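Local coordinates for protein CocE/NonD family hydrolase (Staphylococcus aureus subsp. aureus COL, PDB 3III) that probably hydrolyses ester or amide bonds as an alpha/beta-hydrolase-fold enzyme of the CocE/NonD family, with a natural substrate not yet established, at residues Ser101-Pro104 against Pro108-Gly111; Leu309-Ser314 against Asn325-Thr330; Ser136-Arg141 against Arg215-Gly220; Gly111-Asn116 against Ser314-Tyr319. All coordinates share one frame; numbering follows the deposited sequence.

Contacts 1, 4 and 2 form a chain of neighbours, and contact 3 stands apart. Contacts 1 and 4 share G111 and helix 110-113, with centres about 14 Å apart; contacts 4 and 2 share S314 and helix 306-319, about 10 Å apart. On one side of the chain's centre these three join helices 110-113 and 306-319 with their flanking loops, the last leading into strand 333-338 of the 11-stranded mixed sheet. In sequence, contact 1 closes first and runs into contact 4, whose second segment returns only after both segments of contact 3; contact 2 closes last. Contact 3, about 23 to 33 Å from the other centres, lies near a bound palmitic acid.

Contact 1: residues Ser101-Pro104 against Pro108-Gly111; sequences SFTP and PDPG
T103 and D109 face each other with their side chains crossed at about a right angle. T103 turns its hydroxyl to the carboxylate and its methyl to the start of the aspartate side chain: OG1 comes within 2.9 Å of D109 OD1, while CG2 lies against D109 CA (4.0 Å) and CB. The torsion behind this split (chi1 -49°) puts OG1 beside the backbone N and sends CG2 anti to it. Close as they are, OG1 and OD1 are not hydrogen-bonded, because the angle is poor. What joins them is S100, whose OG bonds to T103 OG1, to D109 OD1 and to F102 N, so one hydroxyl, just ahead of S101, bonds to both segments. D109 has a second job as the N-cap of helix 110-113. Its OD1 accepts from G111 N at 2.8 Å, and that donor reaches the oxygen from above the carboxylate plane, 53° out of it. Two bonds thus hold OD1, and the carboxylate sits at the helix N-terminus, where the helix dipole would probably favour its negative charge. Next along, the ring of P110 packs against the backbone of F102: CD is 3.4 Å from F102 O, and CG reaches F102 CB at 4.2 Å. The phenyl ring itself leads off the other way. It packs on I26 and V28 of strand 22-30, while T103 touches Y304 and P108 touches Y303, both of helix 299-304, and P108 also rests on V70 and S72 of strand 67-74.

Contact 2: residues Leu309-Ser314 against Asn325-Thr330; sequences LERQKS and NDWKDT
N325 reaches across to helix 306-319 with its amide, giving ND2 to the backbone oxygen of S314 in a bond of 3.0 Å that is nearly straight (165° at the hydrogen). The accepting oxygen lies almost in the amide plane. N325 holds CG between its backbone N and its carbonyl carbon (chi1 69°), which also lets OD1 fold back and take the N-H of W327 at 3.0 Å. This makes an Asx turn, so both ends of the amide are engaged and its rotation is fixed. W327 swings its indole toward the helix with CG anti to the backbone N (chi1 169°). The benzo part of the ring meets the helix: S314 OG sits at the ring's edge, close to its plane and 3.5 Å from CE3, while R311 O comes within 3.5 Å of CZ3 and R311 CG within 4.1 Å. Beyond CG the arginine chain bends, carrying its guanidinium to N308 OD1 and onto the ring of Y293. On the loop side, T330 OG1 lies over one face of the indole and donates to W327 O at 2.6 Å. The rings of W291 and F315 both meet the indole edge-to-face. One amide thus bonds the loop to the helix backbone, probably helping to set its position, and an indole surrounded by an arginine methylene, aromatic rings and a few oxygens packs between loop and helix.

Contact 3: residues Ser136-Arg141 against Arg215-Gly220; sequences SPWSKR and RFWTQG
P137 starts the contact, laying its CB 4.0 Å from CH2 of W217, while its carbonyl oxygen is turned to the guanidinium of R251. W138 follows in a left-handed backbone conformation, and from this turn its side chain also heads for helix 213-224. Its indole and that of W217 come from opposite directions and overlap by their six-membered rings in an offset stack, with centroids 4.4 Å apart and planes tilted by 21°. The overlap is closest at the rims: W217 CZ2 lies over one face of W138 and stands 3.4 Å from W138 CH2. S139 ends the bend. Its OG donates to S136 O at 2.7 Å and accepts from E142 N, capping helix 140-154. Around the pair, M198 touches both indoles, L234 packs on W217 and Y170 meets W138. The polar end of W217 has its own partner, since NE1 bonds to Y76 OH. Dispersion and burial of the two large rings therefore carry the contact; the stack lies near a bound palmitic acid, which touches the adjacent F216, and may help shape its surroundings.

Contact 4: residues Gly111-Asn116 against Ser314-Tyr319; sequences GFWVPN and SFFDFY
S314 O, two residues before F316, is gripped by two groups: the N-H of F318 bonds to it at 3.1 Å within the helix, and the side chain of N325 is its other donor. From the same helix, F316 points toward helix 110-113 and its ring meets the indole of W113. Only one small patch touches. CD2 of the phenyl ring lies 3.8 Å from CH2 and 3.9 Å from CZ3 of the tryptophan, that is, against the far corner of the benzo ring. The two side chains cross at about a right angle, but the ring planes stand at 51° with centroids 5.6 Å apart, so this is an oblique aromatic pair. W113 reaches that far because its CG lies beside the backbone N, anti to the carbonyl carbon (chi1 -68°). F112, its neighbour in sequence, puts CD2 over one face of the indole, 3.5 Å above the plane, and Y118 meets the W113 ring edge-to-face. Beyond F316 come A188 and I190 of strand 186-192. Beside the pair, the carboxylate of D317 is held by K313 through a salt bridge and by the hydroxyl of Y118. The contact between these two segments is thus apolar, a van der Waals touch inside an aromatic cluster, with the charge of D317 probably balanced locally by K313.

Contact 1: residues Ser101-Pro104 against Pro108-Gly111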
loop_
_atom_site.group_PDB
_atom_site.type_symbol
_atom_site.label_atom_id
_atom_site.label_comp_id
_atom_site.label_asym_id
_atom_site.label_seq_id
_atom_site.Cartn_x
_atom_site.Cartn_y
_atom_site.Cartn_z
ATOM N N SER A 101 -23.803 4.797 -5.940
ATOM C CA SER A 101 -23.471 4.695 -7.359
ATOM C C SER A 101 -22.640 5.895 -7.875
ATOM O O SER A 101 -22.245 5.948 -9.069
ATOM C CB SER A 101 -24.767 4.453 -8.130
ATOM O OG SER A 101 -25.664 5.539 -7.922
ATOM N N PHE A 102 -22.378 6.878 -7.007
ATOM C CA PHE A 102 -21.633 8.094 -7.399
ATOM C C PHE A 102 -20.198 8.080 -6.802
ATOM O O PHE A 102 -19.608 9.131 -6.521
ATOM C CB PHE A 102 -22.408 9.331 -6.960
ATOM C CG PHE A 102 -23.666 9.594 -7.784
ATOM C CD1 PHE A 102 -23.613 10.400 -8.892
ATOM C CD2 PHE A 102 -24.864 8.996 -7.455
ATOM C CE1 PHE A 102 -24.739 10.635 -9.653
ATOM C CE2 PHE A 102 -25.999 9.222 -8.213
ATOM C CZ PHE A 102 -25.943 10.023 -9.311
ATOM N N THR A 103 -19.673 6.880 -6.591
ATOM C CA THR A 103 -18.380 6.652 -5.981
ATOM C C THR A 103 -17.498 5.772 -6.903
ATOM O O THR A 103 -17.597 4.558 -6.875
ATOM C CB THR A 103 -18.513 5.905 -4.652
ATOM O OG1 THR A 103 -19.504 6.524 -3.825
ATOM C CG2 THR A 103 -17.179 5.871 -3.922
ATOM N N PRO A 104 -16.635 6.404 -7.725
ATOM C CA PRO A 104 -15.612 5.663 -8.417
ATOM C C PRO A 104 -14.773 4.926 -7.385
ATOM O O PRO A 104 -14.555 5.407 -6.278
ATOM C CB PRO A 104 -14.792 6.742 -9.150
ATOM C CG PRO A 104 -15.787 7.950 -9.267
ATOM C CD PRO A 104 -16.559 7.863 -7.973
ATOM N N PRO A 108 -13.727 8.832 -1.921
ATOM C CA PRO A 108 -14.729 9.238 -0.912
ATOM C C PRO A 108 -16.111 9.299 -1.493
ATOM O O PRO A 108 -16.290 9.863 -2.568
ATOM C CB PRO A 108 -14.292 10.645 -0.516
ATOM C CG PRO A 108 -12.942 10.859 -1.015
ATOM C CD PRO A 108 -12.678 9.844 -2.134
ATOM N N ASP A 109 -17.092 8.729 -0.802
ATOM C CA ASP A 109 -18.458 8.572 -1.322
ATOM C C ASP A 109 -19.225 9.838 -0.985
ATOM O O ASP A 109 -19.381 10.188 0.196
ATOM C CB ASP A 109 -19.126 7.380 -0.603
ATOM C CG ASP A 109 -20.508 7.070 -1.115
ATOM O OD1 ASP A 109 -21.137 7.873 -1.856
ATOM O OD2 ASP A 109 -20.962 5.959 -0.766
ATOM N N PRO A 110 -19.678 10.566 -1.979
ATOM C CA PRO A 110 -20.466 11.742 -1.618
ATOM C C PRO A 110 -21.764 11.457 -0.838
ATOM O O PRO A 110 -22.250 12.347 -0.149
ATOM C CB PRO A 110 -20.757 12.398 -2.959
ATOM C CG PRO A 110 -20.452 11.430 -3.951
ATOM C CD PRO A 110 -19.459 10.476 -3.435
ATOM N N GLY A 111 -22.295 10.243 -0.926
ATOM C CA GLY A 111 -23.468 9.855 -0.177
ATOM C C GLY A 111 -23.168 9.744 1.335
ATOM O O GLY A 111 -24.105 9.711 2.154
#

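Contact 2: residues Leu309-Ser314 against Asn325-Thr330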
loop_
_atom_site.group_PDB
_atom_site.type_symbol
_atom_site.label_atom_id
_atom_site.label_comp_id
_atom_site.label_asym_id
_atom_site.label_seq_id
_atom_site.Cartn_x
_atom_site.Cartn_y
_atom_site.Cartn_z
ATOM N N LEU A 309 -15.206 4.897 8.223
ATOM C CA LEU A 309 -15.771 6.180 7.761
ATOM C C LEU A 309 -15.953 7.109 8.962
ATOM O O LEU A 309 -15.730 8.295 8.870
ATOM C CB LEU A 309 -17.092 5.974 6.990
ATOM C CG LEU A 309 -16.984 5.192 5.689
ATOM C CD1 LEU A 309 -18.403 5.009 5.031
ATOM C CD2 LEU A 309 -16.047 5.889 4.746
ATOM N N GLU A 310 -16.391 6.577 10.116
ATOM C CA GLU A 310 -16.620 7.425 11.244
ATOM C C GLU A 310 -15.254 7.946 11.780
ATOM O O GLU A 310 -15.160 9.086 12.248
ATOM C CB GLU A 310 -17.431 6.730 12.360
ATOM C CG GLU A 310 -18.858 6.302 12.060
ATOM C CD GLU A 310 -19.789 7.483 11.934
ATOM O OE1 GLU A 310 -19.578 8.488 12.671
ATOM O OE2 GLU A 310 -20.698 7.398 11.103
ATOM N N ARG A 311 -14.215 7.130 11.673
ATOM C CA ARG A 311 -12.862 7.532 12.108
ATOM C C ARG A 311 -12.347 8.671 11.214
ATOM O O ARG A 311 -11.854 9.709 11.714
ATOM C CB ARG A 311 -11.942 6.297 12.080
ATOM C CG ARG A 311 -10.460 6.549 12.448
ATOM C CD ARG A 311 -9.542 5.423 11.987
ATOM N NE ARG A 311 -10.149 4.115 12.095
ATOM C CZ ARG A 311 -10.195 3.393 13.208
ATOM N NH1 ARG A 311 -9.643 3.896 14.294
ATOM N NH2 ARG A 311 -10.842 2.189 13.229
ATOM N N GLN A 312 -12.480 8.475 9.917
ATOM C CA GLN A 312 -12.116 9.506 8.896
ATOM C C GLN A 312 -12.840 10.806 9.181
ATOM O O GLN A 312 -12.248 11.885 9.111
ATOM C CB GLN A 312 -12.447 9.054 7.475
ATOM C CG GLN A 312 -11.671 7.842 6.904
ATOM C CD GLN A 312 -12.337 7.285 5.640
ATOM O OE1 GLN A 312 -12.732 8.038 4.743
ATOM N NE2 GLN A 312 -12.417 5.969 5.544
ATOM N N LYS A 313 -14.134 10.689 9.494
ATOM C CA LYS A 313 -14.967 11.857 9.711
ATOM C C LYS A 313 -14.563 12.568 11.017
ATOM O O LYS A 313 -14.555 13.782 11.072
ATOM C CB LYS A 313 -16.477 11.469 9.721
ATOM C CG LYS A 313 -17.462 12.667 9.996
ATOM C CD LYS A 313 -18.958 12.185 9.877
ATOM C CE LYS A 313 -19.685 12.323 11.183
ATOM N NZ LYS A 313 -19.615 13.769 11.800
ATOM N N SER A 314 -14.209 11.814 12.053
ATOM C CA SER A 314 -13.814 12.429 13.290
ATOM C C SER A 314 -12.514 13.273 13.082
ATOM O O SER A 314 -12.415 14.402 13.566
ATOM C CB SER A 314 -13.649 11.389 14.409
ATOM O OG SER A 314 -13.105 12.069 15.564
ATOM N N ASN A 325 -13.464 18.362 18.954
ATOM C CA ASN A 325 -13.959 17.055 19.302
ATOM C C ASN A 325 -12.793 16.358 20.018
ATOM O O ASN A 325 -11.791 16.978 20.368
ATOM C CB ASN A 325 -14.564 16.334 18.074
ATOM C CG ASN A 325 -13.519 15.930 17.037
ATOM O OD1 ASN A 325 -12.318 16.043 17.280
ATOM N ND2 ASN A 325 -13.984 15.500 15.853
ATOM N N ASP A 326 -12.878 15.088 20.252
ATOM C CA ASP A 326 -11.776 14.529 21.050
ATOM C C ASP A 326 -10.793 13.761 20.171
ATOM O O ASP A 326 -10.173 12.789 20.620
ATOM C CB ASP A 326 -12.386 13.679 22.137
ATOM C CG ASP A 326 -13.338 14.476 22.965
ATOM O OD1 ASP A 326 -12.879 15.424 23.652
ATOM O OD2 ASP A 326 -14.549 14.270 22.855
ATOM N N TRP A 327 -10.629 14.219 18.930
ATOM C CA TRP A 327 -9.791 13.430 17.964
ATOM C C TRP A 327 -8.402 13.125 18.511
ATOM O O TRP A 327 -7.880 12.007 18.360
ATOM C CB TRP A 327 -9.619 14.121 16.583
ATOM C CG TRP A 327 -8.602 13.419 15.822
ATOM C CD1 TRP A 327 -7.325 13.798 15.667
ATOM C CD2 TRP A 327 -8.726 12.141 15.224
ATOM N NE1 TRP A 327 -6.624 12.831 14.992
ATOM C CE2 TRP A 327 -7.474 11.811 14.684
ATOM C CE3 TRP A 327 -9.790 11.260 15.038
ATOM C CZ2 TRP A 327 -7.241 10.644 14.034
ATOM C CZ3 TRP A 327 -9.556 10.084 14.386
ATOM C CH2 TRP A 327 -8.290 9.796 13.851
ATOM N N LYS A 328 -7.778 14.128 19.115
ATOM C CA LYS A 328 -6.415 13.988 19.540
ATOM C C LYS A 328 -6.233 13.055 20.734
ATOM O O LYS A 328 -5.114 12.787 21.120
ATOM C CB LYS A 328 -5.821 15.386 19.819
ATOM C CG LYS A 328 -5.833 16.258 18.499
ATOM C CD LYS A 328 -4.927 17.474 18.518
ATOM C CE LYS A 328 -3.501 17.095 18.781
ATOM N NZ LYS A 328 -2.526 18.196 18.527
ATOM N N ASP A 329 -7.320 12.550 21.314
ATOM C CA ASP A 329 -7.211 11.449 22.276
ATOM C C ASP A 329 -6.777 10.132 21.598
ATOM O O ASP A 329 -6.389 9.187 22.273
ATOM C CB ASP A 329 -8.578 11.150 22.957
ATOM C CG ASP A 329 -9.044 12.213 23.941
ATOM O OD1 ASP A 329 -8.293 13.153 24.254
ATOM O OD2 ASP A 329 -10.204 12.058 24.398
ATOM N N THR A 330 -6.927 10.035 20.286
ATOM C CA THR A 330 -6.619 8.831 19.560
ATOM C C THR A 330 -5.149 8.469 19.744
ATOM O O THR A 330 -4.259 9.308 19.496
ATOM C CB THR A 330 -6.936 9.004 18.026
ATOM O OG1 THR A 330 -8.288 9.477 17.850
ATOM C CG2 THR A 330 -6.733 7.689 17.232
#

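Contact 3: residues Ser136-Arg141 against Arg215-Gly220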
loop_
_atom_site.group_PDB
_atom_site.type_symbol
_atom_site.label_atom_id
_atom_site.label_comp_id
_atom_site.label_asym_id
_atom_site.label_seq_id
_atom_site.Cartn_x
_atom_site.Cartn_y
_atom_site.Cartn_z
ATOM N N SER A 136 1.669 11.060 -16.508
ATOM C CA SER A 136 2.845 10.528 -15.845
ATOM C C SER A 136 2.474 10.191 -14.403
ATOM O O SER A 136 2.528 11.039 -13.500
ATOM C CB SER A 136 4.013 11.513 -15.903
ATOM O OG SER A 136 5.112 10.932 -15.230
ATOM N N PRO A 137 2.033 8.965 -14.169
ATOM C CA PRO A 137 1.507 8.587 -12.858
ATOM C C PRO A 137 2.518 8.727 -11.732
ATOM O O PRO A 137 3.662 8.357 -11.893
ATOM C CB PRO A 137 1.173 7.107 -13.015
ATOM C CG PRO A 137 1.166 6.836 -14.437
ATOM C CD PRO A 137 1.948 7.871 -15.139
ATOM N N TRP A 138 2.080 9.248 -10.584
ATOM C CA TRP A 138 2.879 9.181 -9.358
ATOM C C TRP A 138 4.204 9.895 -9.582
ATOM O O TRP A 138 5.287 9.356 -9.308
ATOM C CB TRP A 138 3.027 7.705 -8.918
ATOM C CG TRP A 138 1.743 7.021 -8.677
ATOM C CD1 TRP A 138 0.523 7.630 -8.510
ATOM C CD2 TRP A 138 1.488 5.607 -8.539
ATOM N NE1 TRP A 138 -0.438 6.706 -8.295
ATOM C CE2 TRP A 138 0.119 5.455 -8.298
ATOM C CE3 TRP A 138 2.284 4.457 -8.587
ATOM C CZ2 TRP A 138 -0.485 4.201 -8.102
ATOM C CZ3 TRP A 138 1.674 3.189 -8.370
ATOM C CH2 TRP A 138 0.313 3.079 -8.156
ATOM N N SER A 139 4.095 11.138 -10.082
ATOM C CA SER A 139 5.206 11.989 -10.368
ATOM C C SER A 139 5.023 13.356 -9.723
ATOM O O SER A 139 3.936 13.734 -9.336
ATOM C CB SER A 139 5.334 12.171 -11.886
ATOM O OG SER A 139 4.171 12.834 -12.432
ATOM N N LYS A 140 6.075 14.144 -9.718
ATOM C CA LYS A 140 5.992 15.472 -9.206
ATOM C C LYS A 140 5.123 16.359 -10.100
ATOM O O LYS A 140 4.369 17.158 -9.587
ATOM C CB LYS A 140 7.371 16.107 -9.104
ATOM C CG LYS A 140 7.296 17.509 -8.430
ATOM C CD LYS A 140 8.678 18.005 -8.154
ATOM C CE LYS A 140 8.661 19.342 -7.498
ATOM N NZ LYS A 140 9.984 19.832 -7.239
ATOM N N ARG A 141 5.256 16.234 -11.411
ATOM C CA ARG A 141 4.411 16.999 -12.339
ATOM C C ARG A 141 2.917 16.708 -12.107
ATOM O O ARG A 141 2.083 17.584 -12.167
ATOM C CB ARG A 141 4.818 16.775 -13.802
ATOM C CG ARG A 141 4.574 15.375 -14.412
ATOM C CD ARG A 141 4.951 15.465 -15.950
ATOM N NE ARG A 141 4.005 16.386 -16.583
ATOM C CZ ARG A 141 4.155 16.897 -17.809
ATOM N NH1 ARG A 141 5.174 16.559 -18.561
ATOM N NH2 ARG A 141 3.265 17.748 -18.279
ATOM N N ARG A 215 2.741 -4.442 -14.546
ATOM C CA ARG A 215 2.473 -4.418 -15.965
ATOM C C ARG A 215 0.985 -4.407 -16.252
ATOM O O ARG A 215 0.526 -3.683 -17.114
ATOM C CB ARG A 215 3.182 -5.568 -16.675
ATOM C CG ARG A 215 4.668 -5.548 -16.483
ATOM C CD ARG A 215 5.431 -6.642 -17.225
ATOM N NE ARG A 215 6.867 -6.463 -16.967
ATOM C CZ ARG A 215 7.818 -7.245 -17.442
ATOM N NH1 ARG A 215 7.518 -8.312 -18.170
ATOM N NH2 ARG A 215 9.082 -6.958 -17.186
ATOM N N PHE A 216 0.217 -5.167 -15.497
ATOM C CA PHE A 216 -1.247 -5.165 -15.608
ATOM C C PHE A 216 -1.831 -3.748 -15.354
ATOM O O PHE A 216 -2.691 -3.222 -16.110
ATOM C CB PHE A 216 -1.764 -6.134 -14.574
ATOM C CG PHE A 216 -3.256 -6.034 -14.296
ATOM C CD1 PHE A 216 -4.167 -6.563 -15.201
ATOM C CD2 PHE A 216 -3.730 -5.486 -13.109
ATOM C CE1 PHE A 216 -5.530 -6.503 -14.921
ATOM C CE2 PHE A 216 -5.070 -5.457 -12.831
ATOM C CZ PHE A 216 -5.962 -5.960 -13.750
ATOM N N TRP A 217 -1.279 -3.114 -14.339
ATOM C CA TRP A 217 -1.691 -1.792 -13.902
ATOM C C TRP A 217 -1.333 -0.791 -14.989
ATOM O O TRP A 217 -2.160 0.054 -15.393
ATOM C CB TRP A 217 -0.975 -1.483 -12.586
ATOM C CG TRP A 217 -1.087 -0.099 -12.147
ATOM C CD1 TRP A 217 -2.172 0.489 -11.607
ATOM C CD2 TRP A 217 -0.062 0.904 -12.200
ATOM N NE1 TRP A 217 -1.906 1.808 -11.342
ATOM C CE2 TRP A 217 -0.614 2.088 -11.695
ATOM C CE3 TRP A 217 1.261 0.922 -12.639
ATOM C CZ2 TRP A 217 0.118 3.273 -11.581
ATOM C CZ3 TRP A 217 1.991 2.110 -12.516
ATOM C CH2 TRP A 217 1.418 3.259 -12.020
ATOM N N THR A 218 -0.086 -0.850 -15.440
ATOM C CA THR A 218 0.347 0.075 -16.471
ATOM C C THR A 218 -0.512 -0.052 -17.725
ATOM O O THR A 218 -0.974 0.952 -18.274
ATOM C CB THR A 218 1.819 -0.119 -16.874
ATOM O OG1 THR A 218 2.650 0.069 -15.730
ATOM C CG2 THR A 218 2.163 0.939 -17.947
ATOM N N GLN A 219 -0.707 -1.285 -18.183
ATOM C CA GLN A 219 -1.509 -1.565 -19.361
ATOM C C GLN A 219 -2.944 -1.090 -19.232
ATOM O O GLN A 219 -3.540 -0.586 -20.192
ATOM C CB GLN A 219 -1.459 -3.063 -19.695
ATOM C CG GLN A 219 -0.126 -3.343 -20.277
ATOM C CD GLN A 219 0.211 -4.799 -20.375
ATOM O OE1 GLN A 219 -0.386 -5.668 -19.706
ATOM N NE2 GLN A 219 1.186 -5.081 -21.197
ATOM N N GLY A 220 -3.480 -1.254 -18.035
ATOM C CA GLY A 220 -4.795 -0.766 -17.683
ATOM C C GLY A 220 -4.992 0.743 -17.891
ATOM O O GLY A 220 -6.055 1.173 -18.358
#

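Contact 4: residues Gly111-Asn116 against Ser314-Tyr319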
loop_
_atom_site.group_PDB
_atom_site.type_symbol
_atom_site.label_atom_id
_atom_site.label_comp_id
_atom_site.label_asym_id
_atom_site.label_seq_id
_atom_site.Cartn_x
_atom_site.Cartn_y
_atom_site.Cartn_z
ATOM N N GLY A 111 -22.295 10.243 -0.926
ATOM C CA GLY A 111 -23.468 9.855 -0.177
ATOM C C GLY A 111 -23.168 9.744 1.335
ATOM O O GLY A 111 -24.105 9.711 2.154
ATOM N N PHE A 112 -21.882 9.683 1.684
ATOM C CA PHE A 112 -21.488 9.712 3.137
ATOM C C PHE A 112 -21.097 11.117 3.533
ATOM O O PHE A 112 -21.540 11.643 4.550
ATOM C CB PHE A 112 -20.343 8.713 3.452
ATOM C CG PHE A 112 -19.793 8.856 4.868
ATOM C CD1 PHE A 112 -20.545 8.472 5.943
ATOM C CD2 PHE A 112 -18.569 9.440 5.115
ATOM C CE1 PHE A 112 -20.103 8.619 7.237
ATOM C CE2 PHE A 112 -18.121 9.606 6.418
ATOM C CZ PHE A 112 -18.876 9.196 7.486
ATOM N N TRP A 113 -20.264 11.762 2.731
ATOM C CA TRP A 113 -19.683 13.029 3.163
ATOM C C TRP A 113 -20.627 14.198 3.012
ATOM O O TRP A 113 -20.733 15.016 3.924
ATOM C CB TRP A 113 -18.367 13.304 2.461
ATOM C CG TRP A 113 -17.302 12.349 2.889
ATOM C CD1 TRP A 113 -16.915 11.236 2.236
ATOM C CD2 TRP A 113 -16.540 12.392 4.091
ATOM N NE1 TRP A 113 -15.937 10.589 2.918
ATOM C CE2 TRP A 113 -15.690 11.275 4.077
ATOM C CE3 TRP A 113 -16.469 13.279 5.164
ATOM C CZ2 TRP A 113 -14.790 11.028 5.077
ATOM C CZ3 TRP A 113 -15.595 13.028 6.162
ATOM C CH2 TRP A 113 -14.764 11.907 6.132
ATOM N N VAL A 114 -21.317 14.286 1.892
ATOM C CA VAL A 114 -22.158 15.439 1.640
ATOM C C VAL A 114 -23.321 15.593 2.629
ATOM O O VAL A 114 -23.586 16.696 3.059
ATOM C CB VAL A 114 -22.569 15.594 0.160
ATOM C CG1 VAL A 114 -23.430 16.824 -0.012
ATOM C CG2 VAL A 114 -21.315 15.754 -0.686
ATOM N N PRO A 115 -23.981 14.521 3.048
ATOM C CA PRO A 115 -25.032 14.682 4.059
ATOM C C PRO A 115 -24.483 15.134 5.401
ATOM O O PRO A 115 -25.210 15.671 6.215
ATOM C CB PRO A 115 -25.628 13.307 4.177
ATOM C CG PRO A 115 -25.415 12.733 2.832
ATOM C CD PRO A 115 -24.051 13.189 2.430
ATOM N N ASN A 116 -23.202 14.936 5.615
ATOM C CA ASN A 116 -22.531 15.447 6.844
ATOM C C ASN A 116 -21.987 16.882 6.643
ATOM O O ASN A 116 -21.143 17.369 7.431
ATOM C CB ASN A 116 -21.417 14.484 7.256
ATOM C CG ASN A 116 -21.929 13.233 7.906
ATOM O OD1 ASN A 116 -21.796 12.092 7.400
ATOM N ND2 ASN A 116 -22.532 13.416 9.012
ATOM N N SER A 314 -14.209 11.814 12.053
ATOM C CA SER A 314 -13.814 12.429 13.290
ATOM C C SER A 314 -12.514 13.273 13.082
ATOM O O SER A 314 -12.415 14.402 13.566
ATOM C CB SER A 314 -13.649 11.389 14.409
ATOM O OG SER A 314 -13.105 12.069 15.564
ATOM N N PHE A 315 -11.587 12.731 12.307
ATOM C CA PHE A 315 -10.315 13.399 11.964
ATOM C C PHE A 315 -10.591 14.659 11.150
ATOM O O PHE A 315 -10.095 15.741 11.479
ATOM C CB PHE A 315 -9.457 12.406 11.195
ATOM C CG PHE A 315 -8.175 12.945 10.621
ATOM C CD1 PHE A 315 -7.096 13.291 11.438
ATOM C CD2 PHE A 315 -8.025 13.035 9.243
ATOM C CE1 PHE A 315 -5.898 13.733 10.874
ATOM C CE2 PHE A 315 -6.834 13.472 8.669
ATOM C CZ PHE A 315 -5.751 13.826 9.506
ATOM N N PHE A 316 -11.446 14.536 10.150
ATOM C CA PHE A 316 -11.773 15.696 9.311
ATOM C C PHE A 316 -12.644 16.734 10.036
ATOM O O PHE A 316 -12.519 17.900 9.748
ATOM C CB PHE A 316 -12.437 15.280 7.999
ATOM C CG PHE A 316 -11.477 14.908 6.869
ATOM C CD1 PHE A 316 -10.108 15.020 6.971
ATOM C CD2 PHE A 316 -12.006 14.405 5.667
ATOM C CE1 PHE A 316 -9.260 14.658 5.891
ATOM C CE2 PHE A 316 -11.209 14.123 4.586
ATOM C CZ PHE A 316 -9.807 14.225 4.704
ATOM N N ASP A 317 -13.526 16.315 10.944
ATOM C CA ASP A 317 -14.309 17.275 11.702
ATOM C C ASP A 317 -13.346 18.106 12.554
ATOM O O ASP A 317 -13.528 19.342 12.718
ATOM C CB ASP A 317 -15.304 16.594 12.652
ATOM C CG ASP A 317 -16.508 15.979 11.960
ATOM O OD1 ASP A 317 -16.787 16.249 10.762
ATOM O OD2 ASP A 317 -17.194 15.247 12.687
ATOM N N PHE A 318 -12.296 17.458 13.082
ATOM C CA PHE A 318 -11.295 18.241 13.854
ATOM C C PHE A 318 -10.525 19.199 12.949
ATOM O O PHE A 318 -10.380 20.366 13.285
ATOM C CB PHE A 318 -10.337 17.310 14.587
ATOM C CG PHE A 318 -9.455 17.991 15.580
ATOM C CD1 PHE A 318 -9.859 18.134 16.888
ATOM C CD2 PHE A 318 -8.206 18.474 15.209
ATOM C CE1 PHE A 318 -9.033 18.802 17.861
ATOM C CE2 PHE A 318 -7.364 19.101 16.175
ATOM C CZ PHE A 318 -7.791 19.247 17.487
ATOM N N TYR A 319 -9.978 18.702 11.833
ATOM C CA TYR A 319 -9.046 19.496 11.012
ATOM C C TYR A 319 -9.715 20.381 9.964
ATOM O O TYR A 319 -9.183 21.448 9.677
ATOM C CB TYR A 319 -7.888 18.635 10.395
ATOM C CG TYR A 319 -6.931 18.194 11.453
ATOM C CD1 TYR A 319 -6.097 19.102 12.087
ATOM C CD2 TYR A 319 -6.956 16.896 11.921
ATOM C CE1 TYR A 319 -5.282 18.719 13.110
ATOM C CE2 TYR A 319 -6.146 16.499 12.938
ATOM C CZ TYR A 319 -5.307 17.413 13.546
ATOM O OH TYR A 319 -4.531 17.045 14.626
#